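Local atomic coordinates of substrate binding periplasmic protein (PDB entry 3LOP), a protein that probably captures leucine or a related amino acid in the periplasm, as a two-lobed substrate-binding protein of the kind that serves a membrane transporter. Residues N39-I47 / A297-P307; Q127-A135 / P338-G346. All coordinates share one frame; numbering follows the deposited sequence.

Contact 1. Residues N39-I47 / A297-P307; sequences NGGINGETI and AEAIRRAGPKP
I42 lies over R301 with their CA atoms 5.9 Å apart, where a type I' turn from I42 to E45 meets the last turns of helix 284-303 and the loop that follows. Two backbone bonds, I42 N to E45 O and E45 N to I42 O, close the turn; N43 and G44 both carry the positive phi this turn needs, values asparagine and glycine tolerate well.

I42 spreads its two branches over the helix. CG1 stands beside the backbone N (chi1 -59°), which puts CG2 anti to that N, and I42 CG2 rests 3.5 Å from R301 CA. The other branch brings I42 CD1 within 3.8 Å of I300 CG2 and also to A297 CB. The side chains of I42 and I300 cross at about a right angle, and a beta-branched residue suits a place with two neighbours to cover.

N43 reaches the C-terminal end of the helix. Its ND2 donates a weak bond to R301 O, 3.4 Å away, and a 2.8 Å bond to a water that in turn donates to I300 O and G304 O. E45 reaches the loop beyond: OE2 accepts from K306 N at 2.9 Å, on the syn side and 21° out of the carboxylate plane. R301 turns its guanidinium back to E298, gripping both carboxylate oxygens side-on.

The contact thus combines an apolar patch with polar bonds at its side: R301 O and I300 O, which receive weak backbone bonds at the helix end, gain an amide N-H and a water as partners, and a carboxylate takes up a loop N-H, whose dipole probably favours its charged form.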
loop_
_atom_site.group_PDB
_atom_site.type_symbol
_atom_site.label_atom_id
_atom_site.label_comp_id
_atom_site.label_asym_id
_atom_site.label_seq_id
_atom_site.Cartn_x
_atom_site.Cartn_y
_atom_site.Cartn_z
ATOM N N ASN A 39 -2.724 13.904 22.527
ATOM C CA ASN A 39 -3.947 14.691 22.545
ATOM C C ASN A 39 -5.032 14.127 23.447
ATOM O O ASN A 39 -6.176 14.561 23.379
ATOM C CB ASN A 39 -4.493 14.840 21.123
ATOM C CG ASN A 39 -3.765 15.906 20.331
ATOM O OD1 ASN A 39 -4.045 17.094 20.475
ATOM N ND2 ASN A 39 -2.815 15.489 19.498
ATOM N N GLY A 40 -4.697 13.156 24.285
ATOM C CA GLY A 40 -5.722 12.632 25.168
ATOM C C GLY A 40 -6.213 11.227 24.884
ATOM O O GLY A 40 -7.015 10.688 25.649
ATOM N N GLY A 41 -5.731 10.630 23.794
ATOM C CA GLY A 41 -6.112 9.268 23.451
ATOM C C GLY A 41 -7.525 9.169 22.961
ATOM O O GLY A 41 -8.027 10.104 22.351
ATOM N N ILE A 42 -8.164 8.037 23.224
ATOM C CA ILE A 42 -9.540 7.835 22.796
ATOM C C ILE A 42 -10.429 7.649 24.015
ATOM O O ILE A 42 -10.295 6.670 24.748
ATOM C CB ILE A 42 -9.669 6.597 21.895
ATOM C CG1 ILE A 42 -8.779 6.758 20.662
ATOM C CG2 ILE A 42 -11.118 6.413 21.474
ATOM C CD1 ILE A 42 -8.830 5.580 19.713
ATOM N N ASN A 43 -11.339 8.593 24.220
ATOM C CA ASN A 43 -12.250 8.545 25.356
ATOM C C ASN A 43 -11.448 8.355 26.644
ATOM O O ASN A 43 -11.838 7.596 27.530
ATOM C CB ASN A 43 -13.260 7.402 25.182
ATOM C CG ASN A 43 -14.126 7.569 23.938
ATOM O OD1 ASN A 43 -14.732 8.620 23.723
ATOM N ND2 ASN A 43 -14.195 6.524 23.119
ATOM N N GLY A 44 -10.314 9.048 26.725
ATOM C CA GLY A 44 -9.463 8.967 27.899
ATOM C C GLY A 44 -8.621 7.708 27.997
ATOM O O GLY A 44 -7.969 7.472 29.013
ATOM N N GLU A 45 -8.621 6.897 26.946
ATOM C CA GLU A 45 -7.846 5.665 26.963
ATOM C C GLU A 45 -6.611 5.744 26.071
ATOM O O GLU A 45 -6.645 6.349 25.001
ATOM C CB GLU A 45 -8.726 4.486 26.540
ATOM C CG GLU A 45 -9.950 4.290 27.422
ATOM C CD GLU A 45 -10.729 3.036 27.078
ATOM O OE1 GLU A 45 -10.193 1.926 27.288
ATOM O OE2 GLU A 45 -11.874 3.159 26.596
ATOM N N THR A 46 -5.524 5.135 26.535
ATOM C CA THR A 46 -4.256 5.108 25.808
ATOM C C THR A 46 -4.280 4.009 24.757
ATOM O O THR A 46 -4.717 2.892 25.030
ATOM C CB THR A 46 -3.058 4.779 26.733
ATOM O OG1 THR A 46 -2.998 5.702 27.815
ATOM C CG2 THR A 46 -1.758 4.876 25.974
ATOM N N ILE A 47 -3.795 4.321 23.560
ATOM C CA ILE A 47 -3.738 3.328 22.500
ATOM C C ILE A 47 -2.326 2.757 22.474
ATOM O O ILE A 47 -1.347 3.499 22.518
ATOM C CB ILE A 47 -4.047 3.945 21.120
ATOM C CG1 ILE A 47 -5.423 4.612 21.141
ATOM C CG2 ILE A 47 -3.985 2.863 20.042
ATOM C CD1 ILE A 47 -6.565 3.680 21.512
ATOM N N ALA A 297 -8.790 4.434 14.480
ATOM C CA ALA A 297 -9.022 5.212 15.690
ATOM C C ALA A 297 -10.454 5.741 15.759
ATOM O O ALA A 297 -11.059 5.753 16.829
ATOM C CB ALA A 297 -8.029 6.370 15.771
ATOM N N GLU A 298 -10.993 6.179 14.624
ATOM C CA GLU A 298 -12.358 6.692 14.582
ATOM C C GLU A 298 -13.337 5.571 14.917
ATOM O O GLU A 298 -14.321 5.783 15.626
ATOM C CB GLU A 298 -12.662 7.268 13.196
ATOM C CG GLU A 298 -14.108 7.718 12.972
ATOM C CD GLU A 298 -14.580 8.796 13.941
ATOM O OE1 GLU A 298 -13.740 9.468 14.575
ATOM O OE2 GLU A 298 -15.809 8.979 14.054
ATOM N N ALA A 299 -13.067 4.373 14.408
ATOM C CA ALA A 299 -13.934 3.238 14.689
ATOM C C ALA A 299 -13.865 2.904 16.174
ATOM O O ALA A 299 -14.883 2.622 16.800
ATOM C CB ALA A 299 -13.516 2.033 13.855
ATOM N N ILE A 300 -12.662 2.940 16.742
ATOM C CA ILE A 300 -12.503 2.643 18.159
ATOM C C ILE A 300 -13.256 3.679 18.990
ATOM O O ILE A 300 -13.899 3.344 19.984
ATOM C CB ILE A 300 -11.011 2.627 18.559
ATOM C CG1 ILE A 300 -10.301 1.479 17.832
ATOM C CG2 ILE A 300 -10.877 2.457 20.070
ATOM C CD1 ILE A 300 -8.806 1.407 18.079
ATOM N N ARG A 301 -13.184 4.937 18.568
ATOM C CA ARG A 301 -13.868 6.016 19.270
ATOM C C ARG A 301 -15.375 5.773 19.277
ATOM O O ARG A 301 -16.032 5.924 20.308
ATOM C CB ARG A 301 -13.572 7.358 18.594
ATOM C CG ARG A 301 -14.115 8.560 19.360
ATOM C CD ARG A 301 -13.920 9.853 18.582
ATOM N NE ARG A 301 -14.804 9.930 17.423
ATOM C CZ ARG A 301 -16.127 10.050 17.499
ATOM N NH1 ARG A 301 -16.723 10.110 18.684
ATOM N NH2 ARG A 301 -16.856 10.106 16.392
ATOM N N ARG A 302 -15.917 5.392 18.125
ATOM C CA ARG A 302 -17.346 5.131 18.002
ATOM C C ARG A 302 -17.787 3.888 18.767
ATOM O O ARG A 302 -18.956 3.765 19.141
ATOM C CB ARG A 302 -17.729 4.979 16.527
ATOM C CG ARG A 302 -17.506 6.228 15.694
ATOM C CD ARG A 302 -18.018 6.017 14.281
ATOM N NE ARG A 302 -17.799 7.184 13.433
ATOM C CZ ARG A 302 -18.405 7.382 12.265
ATOM N NH1 ARG A 302 -19.274 6.490 11.805
ATOM N NH2 ARG A 302 -18.147 8.474 11.559
ATOM N N ALA A 303 -16.853 2.972 19.002
ATOM C CA ALA A 303 -17.160 1.734 19.713
ATOM C C ALA A 303 -17.460 1.954 21.192
ATOM O O ALA A 303 -18.009 1.072 21.854
ATOM C CB ALA A 303 -16.016 0.745 19.551
ATOM N N GLY A 304 -17.086 3.120 21.712
ATOM C CA GLY A 304 -17.357 3.419 23.109
ATOM C C GLY A 304 -16.269 2.990 24.075
ATOM O O GLY A 304 -15.279 2.386 23.672
ATOM N N PRO A 305 -16.430 3.295 25.374
ATOM C CA PRO A 305 -15.461 2.945 26.417
ATOM C C PRO A 305 -15.172 1.448 26.481
ATOM O O PRO A 305 -16.057 0.628 26.233
ATOM C CB PRO A 305 -16.131 3.456 27.689
ATOM C CG PRO A 305 -16.891 4.642 27.203
ATOM C CD PRO A 305 -17.520 4.110 25.936
ATOM N N LYS A 306 -13.931 1.109 26.821
ATOM C CA LYS A 306 -13.498 -0.282 26.931
ATOM C C LYS A 306 -14.091 -1.108 25.795
ATOM O O LYS A 306 -14.742 -2.127 26.028
ATOM C CB LYS A 306 -13.941 -0.857 28.278
ATOM C CG LYS A 306 -13.458 -0.054 29.477
ATOM C CD LYS A 306 -13.929 -0.674 30.782
ATOM C CE LYS A 306 -13.438 0.123 31.982
ATOM N NZ LYS A 306 -13.851 -0.501 33.272
ATOM N N PRO A 307 -13.852 -0.684 24.544
ATOM C CA PRO A 307 -14.364 -1.369 23.356
ATOM C C PRO A 307 -13.825 -2.774 23.142
ATOM O O PRO A 307 -12.648 -3.045 23.379
ATOM C CB PRO A 307 -13.962 -0.427 22.228
ATOM C CG PRO A 307 -12.641 0.074 22.699
ATOM C CD PRO A 307 -12.926 0.395 24.156
HETATM O O HOH W 1 -13.358 3.893 22.634
HETATM O O HOH W 2 -16.066 10.739 21.473
#

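Contact 2. Residues Q127-A135 / P338-G346; sequences QEIDKMITA and PGSHYIELG
K131 crosses L345 obliquely and reaches on to I343, just before strand 344-348; its chain can be followed outward from the helix. K131 CB comes first, 4.0 Å from L345 CD2. K131 CG sits 3.8 Å from both CG and CD2 of the same leucine. K131 CD bridges the two apolar residues, touching L345 CG and lying 4.0 Å from I343 CG1. K131 CE then passes I343 O at 3.7 Å and E344 CA, after which the chain bends (chi4 61°) to carry NZ aside. Lysine suits this edge because its long methylene run covers leucine and isoleucine while the ammonium can stay at the margin.

L345 is wedged between successive helical turns: CD2 meets M132 CG (a selenomethionine) at 3.6 Å, and CD1 meets A135 CB at 4.0 Å, where a small residue lets the strand come close. I343 meets the helix one turn earlier, at Q127 and E128; it holds CG1 anti to its backbone N (chi1 -180°), an extended pose that lays CD1 3.7 Å from Q127 O. No hydrogen bond crosses; the fit is by shape.

The axes of residues 344-346 and 127-135 approach to 9.1 Å, with 58° between their N-to-C directions. Strand 344-348 is the middle one of an antiparallel sheet, between 249-252 and 354-356. The helix turns I129 and I133 toward helix 152-166 and strand 199-203, M132 touches both F201 and A251, and E128 is hydrogen-bonded through OE2 to S229.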
loop_
_atom_site.group_PDB
_atom_site.type_symbol
_atom_site.label_atom_id
_atom_site.label_comp_id
_atom_site.label_asym_id
_atom_site.label_seq_id
_atom_site.Cartn_x
_atom_site.Cartn_y
_atom_site.Cartn_z
ATOM N N GLN A 127 -8.158 -0.749 -10.247
ATOM C CA GLN A 127 -8.517 0.630 -10.551
ATOM C C GLN A 127 -7.280 1.370 -11.049
ATOM O O GLN A 127 -7.362 2.156 -11.991
ATOM C CB GLN A 127 -9.077 1.341 -9.317
ATOM C CG GLN A 127 -10.422 0.822 -8.842
ATOM C CD GLN A 127 -10.972 1.642 -7.690
ATOM O OE1 GLN A 127 -11.489 2.745 -7.887
ATOM N NE2 GLN A 127 -10.845 1.118 -6.479
ATOM N N GLU A 128 -6.138 1.115 -10.411
ATOM C CA GLU A 128 -4.876 1.743 -10.797
ATOM C C GLU A 128 -4.504 1.339 -12.221
ATOM O O GLU A 128 -4.155 2.182 -13.052
ATOM C CB GLU A 128 -3.741 1.305 -9.865
ATOM C CG GLU A 128 -3.813 1.815 -8.435
ATOM C CD GLU A 128 -2.583 1.412 -7.638
ATOM O OE1 GLU A 128 -1.460 1.687 -8.112
ATOM O OE2 GLU A 128 -2.731 0.823 -6.545
ATOM N N ILE A 129 -4.576 0.039 -12.491
ATOM C CA ILE A 129 -4.236 -0.500 -13.799
ATOM C C ILE A 129 -5.161 0.032 -14.889
ATOM O O ILE A 129 -4.699 0.459 -15.949
ATOM C CB ILE A 129 -4.263 -2.047 -13.770
ATOM C CG1 ILE A 129 -3.144 -2.552 -12.854
ATOM C CG2 ILE A 129 -4.100 -2.606 -15.175
ATOM C CD1 ILE A 129 -3.168 -4.047 -12.594
ATOM N N ASP A 130 -6.465 0.021 -14.633
ATOM C CA ASP A 130 -7.411 0.535 -15.616
ATOM C C ASP A 130 -7.067 1.973 -15.984
ATOM O O ASP A 130 -6.958 2.320 -17.160
ATOM C CB ASP A 130 -8.845 0.501 -15.071
ATOM C CG ASP A 130 -9.426 -0.895 -15.036
ATOM O OD1 ASP A 130 -9.004 -1.739 -15.854
ATOM O OD2 ASP A 130 -10.323 -1.144 -14.200
ATOM N N LYS A 131 -6.889 2.812 -14.973
ATOM C CA LYS A 131 -6.590 4.218 -15.211
ATOM C C LYS A 131 -5.274 4.447 -15.957
ATOM O O LYS A 131 -5.242 5.178 -16.946
ATOM C CB LYS A 131 -6.584 4.978 -13.883
ATOM C CG LYS A 131 -7.003 6.439 -13.999
ATOM C CD LYS A 131 -7.190 7.066 -12.626
ATOM C CE LYS A 131 -7.667 8.506 -12.729
ATOM N NZ LYS A 131 -8.977 8.604 -13.425
HETATM N N MSE A 132 -4.197 3.817 -15.496
HETATM C CA MSE A 132 -2.889 3.989 -16.131
HETATM C C MSE A 132 -2.778 3.376 -17.522
HETATM O O MSE A 132 -2.248 4.004 -18.440
HETATM C CB MSE A 132 -1.779 3.401 -15.254
HETATM C CG MSE A 132 -1.454 4.214 -14.019
HETATM SE SE MSE A 132 0.077 3.495 -13.076
HETATM C CE MSE A 132 -0.841 2.230 -11.942
ATOM N N ILE A 133 -3.257 2.148 -17.676
ATOM C CA ILE A 133 -3.177 1.482 -18.967
ATOM C C ILE A 133 -4.071 2.163 -19.998
ATOM O O ILE A 133 -3.665 2.357 -21.143
ATOM C CB ILE A 133 -3.545 -0.019 -18.841
ATOM C CG1 ILE A 133 -2.542 -0.717 -17.918
ATOM C CG2 ILE A 133 -3.534 -0.682 -20.213
ATOM C CD1 ILE A 133 -1.105 -0.659 -18.409
ATOM N N THR A 134 -5.277 2.546 -19.595
ATOM C CA THR A 134 -6.180 3.212 -20.525
ATOM C C THR A 134 -5.574 4.534 -20.988
ATOM O O THR A 134 -5.750 4.936 -22.139
ATOM C CB THR A 134 -7.558 3.464 -19.886
ATOM O OG1 THR A 134 -8.165 2.209 -19.567
ATOM C CG2 THR A 134 -8.464 4.221 -20.845
ATOM N N ALA A 135 -4.854 5.205 -20.093
ATOM C CA ALA A 135 -4.211 6.467 -20.439
ATOM C C ALA A 135 -3.161 6.220 -21.522
ATOM O O ALA A 135 -3.044 7.000 -22.468
ATOM C CB ALA A 135 -3.562 7.084 -19.204
ATOM N N PRO A 338 -13.376 -0.895 -2.114
ATOM C CA PRO A 338 -12.476 -0.287 -1.129
ATOM C C PRO A 338 -13.173 0.866 -0.414
ATOM O O PRO A 338 -14.069 1.502 -0.972
ATOM C CB PRO A 338 -11.306 0.200 -1.980
ATOM C CG PRO A 338 -11.299 -0.763 -3.137
ATOM C CD PRO A 338 -12.770 -0.881 -3.457
ATOM N N GLY A 339 -12.751 1.132 0.819
ATOM C CA GLY A 339 -13.345 2.212 1.585
ATOM C C GLY A 339 -13.227 3.569 0.917
ATOM O O GLY A 339 -14.142 4.388 0.997
ATOM N N SER A 340 -12.095 3.811 0.265
ATOM C CA SER A 340 -11.854 5.074 -0.418
ATOM C C SER A 340 -12.055 4.942 -1.915
ATOM O O SER A 340 -11.594 3.979 -2.526
ATOM C CB SER A 340 -10.431 5.560 -0.152
ATOM O OG SER A 340 -10.100 6.635 -1.017
ATOM N N HIS A 341 -12.746 5.914 -2.502
ATOM C CA HIS A 341 -12.985 5.911 -3.938
ATOM C C HIS A 341 -12.026 6.871 -4.637
ATOM O O HIS A 341 -12.135 7.103 -5.841
ATOM C CB HIS A 341 -14.436 6.308 -4.239
ATOM C CG HIS A 341 -14.837 7.629 -3.661
ATOM N ND1 HIS A 341 -14.141 8.790 -3.910
ATOM C CD2 HIS A 341 -15.876 7.976 -2.865
ATOM C CE1 HIS A 341 -14.733 9.796 -3.293
ATOM N NE2 HIS A 341 -15.789 9.330 -2.652
ATOM N N TYR A 342 -11.076 7.416 -3.880
ATOM C CA TYR A 342 -10.111 8.358 -4.434
ATOM C C TYR A 342 -8.995 7.729 -5.256
ATOM O O TYR A 342 -8.318 6.799 -4.813
ATOM C CB TYR A 342 -9.460 9.184 -3.321
ATOM C CG TYR A 342 -8.323 10.049 -3.820
ATOM C CD1 TYR A 342 -8.572 11.199 -4.568
ATOM C CD2 TYR A 342 -6.994 9.683 -3.595
ATOM C CE1 TYR A 342 -7.527 11.962 -5.084
ATOM C CE2 TYR A 342 -5.942 10.437 -4.107
ATOM C CZ TYR A 342 -6.216 11.573 -4.851
ATOM O OH TYR A 342 -5.180 12.313 -5.371
ATOM N N ILE A 343 -8.799 8.258 -6.457
ATOM C CA ILE A 343 -7.724 7.803 -7.322
ATOM C C ILE A 343 -7.500 8.802 -8.447
ATOM O O ILE A 343 -8.432 9.199 -9.151
ATOM C CB ILE A 343 -7.985 6.396 -7.913
ATOM C CG1 ILE A 343 -6.799 5.999 -8.797
ATOM C CG2 ILE A 343 -9.290 6.373 -8.697
ATOM C CD1 ILE A 343 -6.838 4.566 -9.276
ATOM N N GLU A 344 -6.252 9.228 -8.587
ATOM C CA GLU A 344 -5.876 10.172 -9.626
ATOM C C GLU A 344 -4.534 9.726 -10.173
ATOM O O GLU A 344 -3.824 8.948 -9.537
ATOM C CB GLU A 344 -5.750 11.592 -9.058
ATOM C CG GLU A 344 -7.035 12.157 -8.469
ATOM C CD GLU A 344 -6.876 13.586 -7.973
ATOM O OE1 GLU A 344 -5.917 13.856 -7.219
ATOM O OE2 GLU A 344 -7.714 14.441 -8.331
ATOM N N LEU A 345 -4.190 10.200 -11.361
ATOM C CA LEU A 345 -2.909 9.839 -11.939
ATOM C C LEU A 345 -1.884 10.888 -11.542
ATOM O O LEU A 345 -2.231 12.040 -11.260
ATOM C CB LEU A 345 -3.015 9.740 -13.464
ATOM C CG LEU A 345 -3.905 8.608 -13.987
ATOM C CD1 LEU A 345 -3.941 8.644 -15.507
ATOM C CD2 LEU A 345 -3.373 7.263 -13.504
ATOM N N GLY A 346 -0.625 10.472 -11.502
ATOM C CA GLY A 346 0.445 11.377 -11.135
ATOM C C GLY A 346 1.716 11.035 -11.881
ATOM O O GLY A 346 1.788 10.014 -12.568
#

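The two contacts share no helix or strand, and their centres lie 33 Å apart. Contact 1 is peripheral, about 25 Å from the centre of the chain, joining the loop that leads into edge strand 47-53 to the end of helix 284-303. Contact 2 is more central, at about 13 Å, and sets a helix of the lobe with the four-stranded sheet against the small antiparallel sheet; this helix begins at Y125, which lines the leucine pocket. Both are partly buried. Their chemistry differs accordingly: contact 1 mixes apolar packing with direct and water-mediated hydrogen bonds at a partly exposed turn and helix end, whereas contact 2 relies on interlocking aliphatic chains.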